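Local structure of response regulator CheY-like protein (Mesorhizobium loti, 3SNK) at residues F26-Y40 against L118-D131. The protein is probably an ATP-binding pilus assembly protein of the P-loop ATPase class, of which this chain is the CheY-like receiver domain. Numbering follows the deposited sequence.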
loop_
_atom_site.group_PDB
_atom_site.type_symbol
_atom_site.label_atom_id
_atom_site.label_comp_id
_atom_site.label_asym_id
_atom_site.label_seq_id
_atom_site.Cartn_x
_atom_site.Cartn_y
_atom_site.Cartn_z
ATOM N N PHE A 26 1.580 -1.186 12.519
ATOM C CA PHE A 26 1.621 -1.693 11.161
ATOM C C PHE A 26 2.868 -1.175 10.421
ATOM O O PHE A 26 3.510 -1.953 9.724
ATOM C CB PHE A 26 0.332 -1.273 10.422
ATOM C CG PHE A 26 0.259 -1.670 8.973
ATOM C CD1 PHE A 26 -0.181 -2.931 8.604
ATOM C CD2 PHE A 26 0.591 -0.768 7.972
ATOM C CE1 PHE A 26 -0.246 -3.296 7.267
ATOM C CE2 PHE A 26 0.533 -1.140 6.632
ATOM C CZ PHE A 26 0.117 -2.403 6.291
ATOM N N LYS A 27 3.172 0.138 10.540
ATOM C CA LYS A 27 4.328 0.801 9.891
ATOM C C LYS A 27 5.644 0.091 10.297
ATOM O O LYS A 27 6.410 -0.326 9.439
ATOM C CB LYS A 27 4.402 2.292 10.301
ATOM C CG LYS A 27 3.440 3.241 9.590
ATOM C CD LYS A 27 3.517 4.646 10.243
ATOM C CE LYS A 27 3.553 5.778 9.235
ATOM N NZ LYS A 27 3.489 7.135 9.863
ATOM N N ARG A 28 5.878 -0.022 11.598
ATOM C CA ARG A 28 7.060 -0.664 12.188
ATOM C C ARG A 28 7.166 -2.132 11.734
ATOM O O ARG A 28 8.236 -2.558 11.312
ATOM C CB ARG A 28 6.992 -0.581 13.718
ATOM C CG ARG A 28 8.279 -1.018 14.504
ATOM C CD ARG A 28 8.591 -2.512 14.528
ATOM N NE ARG A 28 9.705 -2.860 15.432
ATOM C CZ ARG A 28 10.199 -4.089 15.578
ATOM N NH1 ARG A 28 9.691 -5.103 14.888
ATOM N NH2 ARG A 28 11.210 -4.309 16.410
ATOM N N ASP A 29 6.067 -2.896 11.823
ATOM C CA ASP A 29 6.106 -4.323 11.522
ATOM C C ASP A 29 6.313 -4.611 10.050
ATOM O O ASP A 29 7.094 -5.495 9.731
ATOM C CB ASP A 29 4.871 -5.049 12.050
ATOM C CG ASP A 29 4.785 -5.110 13.573
ATOM O OD1 ASP A 29 5.855 -5.290 14.240
ATOM O OD2 ASP A 29 3.655 -5.014 14.104
ATOM N N VAL A 30 5.654 -3.888 9.162
ATOM C CA VAL A 30 5.826 -4.102 7.723
ATOM C C VAL A 30 7.225 -3.652 7.277
ATOM O O VAL A 30 7.860 -4.379 6.520
ATOM C CB VAL A 30 4.702 -3.402 6.891
ATOM C CG1 VAL A 30 5.028 -3.387 5.394
ATOM C CG2 VAL A 30 3.364 -4.094 7.136
ATOM N N ALA A 31 7.702 -2.463 7.720
ATOM C CA ALA A 31 9.038 -2.009 7.313
ATOM C C ALA A 31 10.113 -2.977 7.803
ATOM O O ALA A 31 11.009 -3.301 7.034
ATOM C CB ALA A 31 9.328 -0.608 7.816
ATOM N N THR A 32 9.993 -3.486 9.049
ATOM C CA THR A 32 10.933 -4.448 9.614
ATOM C C THR A 32 10.935 -5.738 8.771
ATOM O O THR A 32 12.006 -6.242 8.438
ATOM C CB THR A 32 10.604 -4.729 11.086
ATOM O OG1 THR A 32 10.658 -3.494 11.801
ATOM C CG2 THR A 32 11.577 -5.688 11.738
ATOM N N ARG A 33 9.751 -6.288 8.484
ATOM C CA ARG A 33 9.616 -7.534 7.705
ATOM C C ARG A 33 10.277 -7.450 6.344
ATOM O O ARG A 33 11.011 -8.362 5.952
ATOM C CB ARG A 33 8.138 -7.924 7.510
ATOM C CG ARG A 33 7.599 -8.742 8.674
ATOM C CD ARG A 33 6.207 -9.286 8.436
ATOM N NE ARG A 33 5.695 -9.955 9.633
ATOM C CZ ARG A 33 4.643 -9.544 10.340
ATOM N NH1 ARG A 33 3.955 -8.471 9.961
ATOM N NH2 ARG A 33 4.260 -10.215 11.420
ATOM N N LEU A 34 10.016 -6.368 5.626
ATOM C CA LEU A 34 10.508 -6.196 4.261
ATOM C C LEU A 34 11.984 -5.841 4.234
ATOM O O LEU A 34 12.696 -6.326 3.352
ATOM C CB LEU A 34 9.676 -5.143 3.499
ATOM C CG LEU A 34 8.201 -5.499 3.213
ATOM C CD1 LEU A 34 7.548 -4.418 2.342
ATOM C CD2 LEU A 34 8.061 -6.862 2.497
ATOM N N ASP A 35 12.452 -5.033 5.204
ATOM C CA ASP A 35 13.856 -4.668 5.325
ATOM C C ASP A 35 14.711 -5.878 5.745
ATOM O O ASP A 35 15.878 -5.928 5.359
ATOM C CB ASP A 35 14.056 -3.479 6.285
ATOM C CG ASP A 35 13.833 -2.111 5.626
ATOM O OD1 ASP A 35 13.664 -2.065 4.399
ATOM O OD2 ASP A 35 13.863 -1.091 6.346
ATOM N N ALA A 36 14.139 -6.859 6.506
ATOM C CA ALA A 36 14.859 -8.083 6.897
ATOM C C ALA A 36 15.128 -8.970 5.657
ATOM O O ALA A 36 16.109 -9.704 5.639
ATOM C CB ALA A 36 14.088 -8.856 7.950
ATOM N N LEU A 37 14.304 -8.829 4.600
ATOM C CA LEU A 37 14.468 -9.544 3.329
ATOM C C LEU A 37 15.599 -8.940 2.475
ATOM O O LEU A 37 15.995 -9.558 1.490
ATOM C CB LEU A 37 13.161 -9.588 2.548
ATOM C CG LEU A 37 12.014 -10.374 3.196
ATOM C CD1 LEU A 37 10.775 -10.273 2.350
ATOM C CD2 LEU A 37 12.377 -11.841 3.397
ATOM N N ALA A 38 16.130 -7.753 2.878
ATOM C CA ALA A 38 17.277 -7.007 2.331
ATOM C C ALA A 38 17.144 -6.553 0.858
ATOM O O ALA A 38 17.864 -5.633 0.460
ATOM C CB ALA A 38 18.554 -7.816 2.486
ATOM N N ILE A 39 16.250 -7.157 0.068
ATOM C CA ILE A 39 16.091 -6.802 -1.363
ATOM C C ILE A 39 15.089 -5.637 -1.579
ATOM O O ILE A 39 14.697 -5.382 -2.721
ATOM C CB ILE A 39 15.697 -8.052 -2.209
ATOM C CG1 ILE A 39 14.306 -8.605 -1.780
ATOM C CG2 ILE A 39 16.808 -9.122 -2.120
ATOM C CD1 ILE A 39 13.726 -9.789 -2.577
ATOM N N TYR A 40 14.692 -4.928 -0.508
ATOM C CA TYR A 40 13.717 -3.836 -0.624
ATOM C C TYR A 40 14.192 -2.528 0.028
ATOM O O TYR A 40 14.724 -2.541 1.138
ATOM C CB TYR A 40 12.364 -4.270 -0.020
ATOM C CG TYR A 40 11.762 -5.485 -0.699
ATOM C CD1 TYR A 40 11.419 -5.457 -2.049
ATOM C CD2 TYR A 40 11.547 -6.667 0.002
ATOM C CE1 TYR A 40 10.890 -6.575 -2.687
ATOM C CE2 TYR A 40 11.001 -7.789 -0.621
ATOM C CZ TYR A 40 10.694 -7.744 -1.972
ATOM O OH TYR A 40 10.137 -8.831 -2.604
ATOM N N LEU A 118 -2.543 -8.615 9.556
ATOM C CA LEU A 118 -1.973 -9.457 8.504
ATOM C C LEU A 118 -0.892 -10.357 9.063
ATOM O O LEU A 118 -0.123 -9.938 9.929
ATOM C CB LEU A 118 -1.459 -8.686 7.261
ATOM C CG LEU A 118 -0.559 -7.439 7.404
ATOM C CD1 LEU A 118 0.881 -7.794 7.783
ATOM C CD2 LEU A 118 -0.485 -6.713 6.081
ATOM N N ASP A 119 -0.866 -11.612 8.593
ATOM C CA ASP A 119 0.164 -12.568 8.985
ATOM C C ASP A 119 1.407 -12.292 8.128
ATOM O O ASP A 119 1.305 -11.637 7.075
ATOM C CB ASP A 119 -0.325 -14.034 8.861
ATOM C CG ASP A 119 -0.955 -14.404 7.527
ATOM O OD1 ASP A 119 -1.965 -13.766 7.148
ATOM O OD2 ASP A 119 -0.475 -15.370 6.891
ATOM N N GLY A 120 2.563 -12.735 8.618
ATOM C CA GLY A 120 3.852 -12.558 7.957
ATOM C C GLY A 120 3.868 -13.067 6.533
ATOM O O GLY A 120 4.141 -12.297 5.602
ATOM N N LYS A 121 3.501 -14.353 6.363
ATOM C CA LYS A 121 3.463 -15.078 5.094
ATOM C C LYS A 121 2.639 -14.369 4.000
ATOM O O LYS A 121 3.112 -14.281 2.869
ATOM C CB LYS A 121 2.916 -16.496 5.306
ATOM N N GLU A 122 1.424 -13.879 4.334
ATOM C CA GLU A 122 0.491 -13.227 3.408
ATOM C C GLU A 122 1.083 -11.960 2.774
ATOM O O GLU A 122 0.872 -11.731 1.584
ATOM C CB GLU A 122 -0.827 -12.895 4.119
ATOM C CG GLU A 122 -2.062 -13.394 3.386
ATOM C CD GLU A 122 -3.373 -13.246 4.137
ATOM O OE1 GLU A 122 -3.625 -12.149 4.689
ATOM O OE2 GLU A 122 -4.159 -14.223 4.156
ATOM N N LEU A 123 1.825 -11.151 3.556
ATOM C CA LEU A 123 2.461 -9.941 3.044
ATOM C C LEU A 123 3.647 -10.298 2.152
ATOM O O LEU A 123 3.771 -9.730 1.071
ATOM C CB LEU A 123 2.915 -9.012 4.184
ATOM C CG LEU A 123 3.688 -7.750 3.764
ATOM C CD1 LEU A 123 2.746 -6.640 3.342
ATOM C CD2 LEU A 123 4.625 -7.291 4.873
ATOM N N LEU A 124 4.510 -11.235 2.596
ATOM C CA LEU A 124 5.697 -11.660 1.841
ATOM C C LEU A 124 5.293 -12.350 0.549
ATOM O O LEU A 124 6.007 -12.210 -0.437
ATOM C CB LEU A 124 6.648 -12.567 2.663
ATOM C CG LEU A 124 7.086 -12.082 4.074
ATOM C CD1 LEU A 124 8.075 -13.051 4.713
ATOM C CD2 LEU A 124 7.654 -10.665 4.059
ATOM N N ASN A 125 4.145 -13.054 0.532
ATOM C CA ASN A 125 3.628 -13.685 -0.679
ATOM C C ASN A 125 3.196 -12.618 -1.685
ATOM O O ASN A 125 3.481 -12.740 -2.879
ATOM C CB ASN A 125 2.447 -14.600 -0.353
ATOM C CG ASN A 125 2.816 -15.963 0.195
ATOM O OD1 ASN A 125 3.918 -16.200 0.720
ATOM N ND2 ASN A 125 1.873 -16.889 0.101
ATOM N N ALA A 126 2.526 -11.558 -1.190
ATOM C CA ALA A 126 2.040 -10.458 -2.017
ATOM C C ALA A 126 3.198 -9.651 -2.615
ATOM O O ALA A 126 3.189 -9.387 -3.809
ATOM C CB ALA A 126 1.126 -9.564 -1.208
ATOM N N VAL A 127 4.218 -9.326 -1.825
ATOM C CA VAL A 127 5.349 -8.527 -2.303
ATOM C C VAL A 127 6.261 -9.334 -3.275
ATOM O O VAL A 127 6.638 -8.797 -4.319
ATOM C CB VAL A 127 6.146 -7.907 -1.116
ATOM C CG1 VAL A 127 7.356 -7.119 -1.611
ATOM C CG2 VAL A 127 5.247 -6.989 -0.294
ATOM N N THR A 128 6.612 -10.592 -2.930
ATOM C CA THR A 128 7.523 -11.421 -3.731
ATOM C C THR A 128 6.906 -11.878 -5.037
ATOM O O THR A 128 7.660 -12.155 -5.968
ATOM C CB THR A 128 8.072 -12.626 -2.958
ATOM O OG1 THR A 128 6.992 -13.473 -2.568
ATOM C CG2 THR A 128 8.948 -12.216 -1.768
ATOM N N PHE A 129 5.561 -11.936 -5.127
ATOM C CA PHE A 129 4.839 -12.280 -6.357
ATOM C C PHE A 129 5.192 -11.295 -7.486
ATOM O O PHE A 129 5.216 -11.686 -8.653
ATOM C CB PHE A 129 3.316 -12.275 -6.115
ATOM C CG PHE A 129 2.474 -12.552 -7.340
ATOM C CD1 PHE A 129 2.225 -13.858 -7.753
ATOM C CD2 PHE A 129 1.953 -11.507 -8.098
ATOM C CE1 PHE A 129 1.482 -14.114 -8.910
ATOM C CE2 PHE A 129 1.205 -11.762 -9.254
ATOM C CZ PHE A 129 0.975 -13.065 -9.653
ATOM N N HIS A 130 5.447 -10.022 -7.142
ATOM C CA HIS A 130 5.771 -9.003 -8.144
ATOM C C HIS A 130 7.294 -8.919 -8.422
ATOM O O HIS A 130 7.716 -8.054 -9.192
ATOM C CB HIS A 130 5.206 -7.643 -7.713
ATOM C CG HIS A 130 3.719 -7.664 -7.526
ATOM N ND1 HIS A 130 2.849 -7.658 -8.612
ATOM C CD2 HIS A 130 2.993 -7.727 -6.386
ATOM C CE1 HIS A 130 1.634 -7.693 -8.094
ATOM N NE2 HIS A 130 1.670 -7.733 -6.757
ATOM N N ASP A 131 8.106 -9.836 -7.832
ATOM C CA ASP A 131 9.558 -9.866 -8.040
ATOM C C ASP A 131 9.915 -10.852 -9.146
ATOM O O ASP A 131 9.621 -10.583 -10.307
ATOM C CB ASP A 131 10.305 -10.203 -6.737
ATOM C CG ASP A 131 10.652 -8.986 -5.891
ATOM O OD1 ASP A 131 9.713 -8.270 -5.457
ATOM O OD2 ASP A 131 11.857 -8.753 -5.655
#
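The first and last helices of this receiver domain pack side by side on one face of its parallel sheet, helix 26-36 crossing helix 120-129 at -57° with their axes 10.9 Å apart. Leucine methyls fill the seam. Leu34 CD2 lies 4.0 Å from Val127 CG2 and also touches Leu123 and Leu124. Leu124 CD2 in turn meets Leu37 CD1 at 3.6 Å. Near the start of helix 120-129, Leu118 CD2 comes up to the edge of the Phe26 ring, 3.6 Å from Phe26 CE1. Arg33, extended from CG to NE, lays one guanidinium face over Gly120 CA, which is offset toward the rim and 3.6 Å from Arg33 NE.

At the far end, Tyr40 begins strand 40-45. With CG anti to its carbonyl carbon (chi1 -60°), the ring reaches Val127, and Val127 CG1 sits 3.4 Å from Tyr40 CZ. Tyr40 OH gives a weak hydrogen bond of 2.9 Å to Asp131 OD1, which lies in the ring plane; Lys15 NZ makes a long, weak ion pair with the same oxygen. A phenylalanine here would probably keep the packing on Val127 but leave Asp131 without its hydroxyl mate. Leu19 and Ile64 on inner strands lie under helix 26-36, and Ile62 under Val127, as in the doubly wound (beta-alpha)5 receiver fold with strand order 2-1-3-4-5.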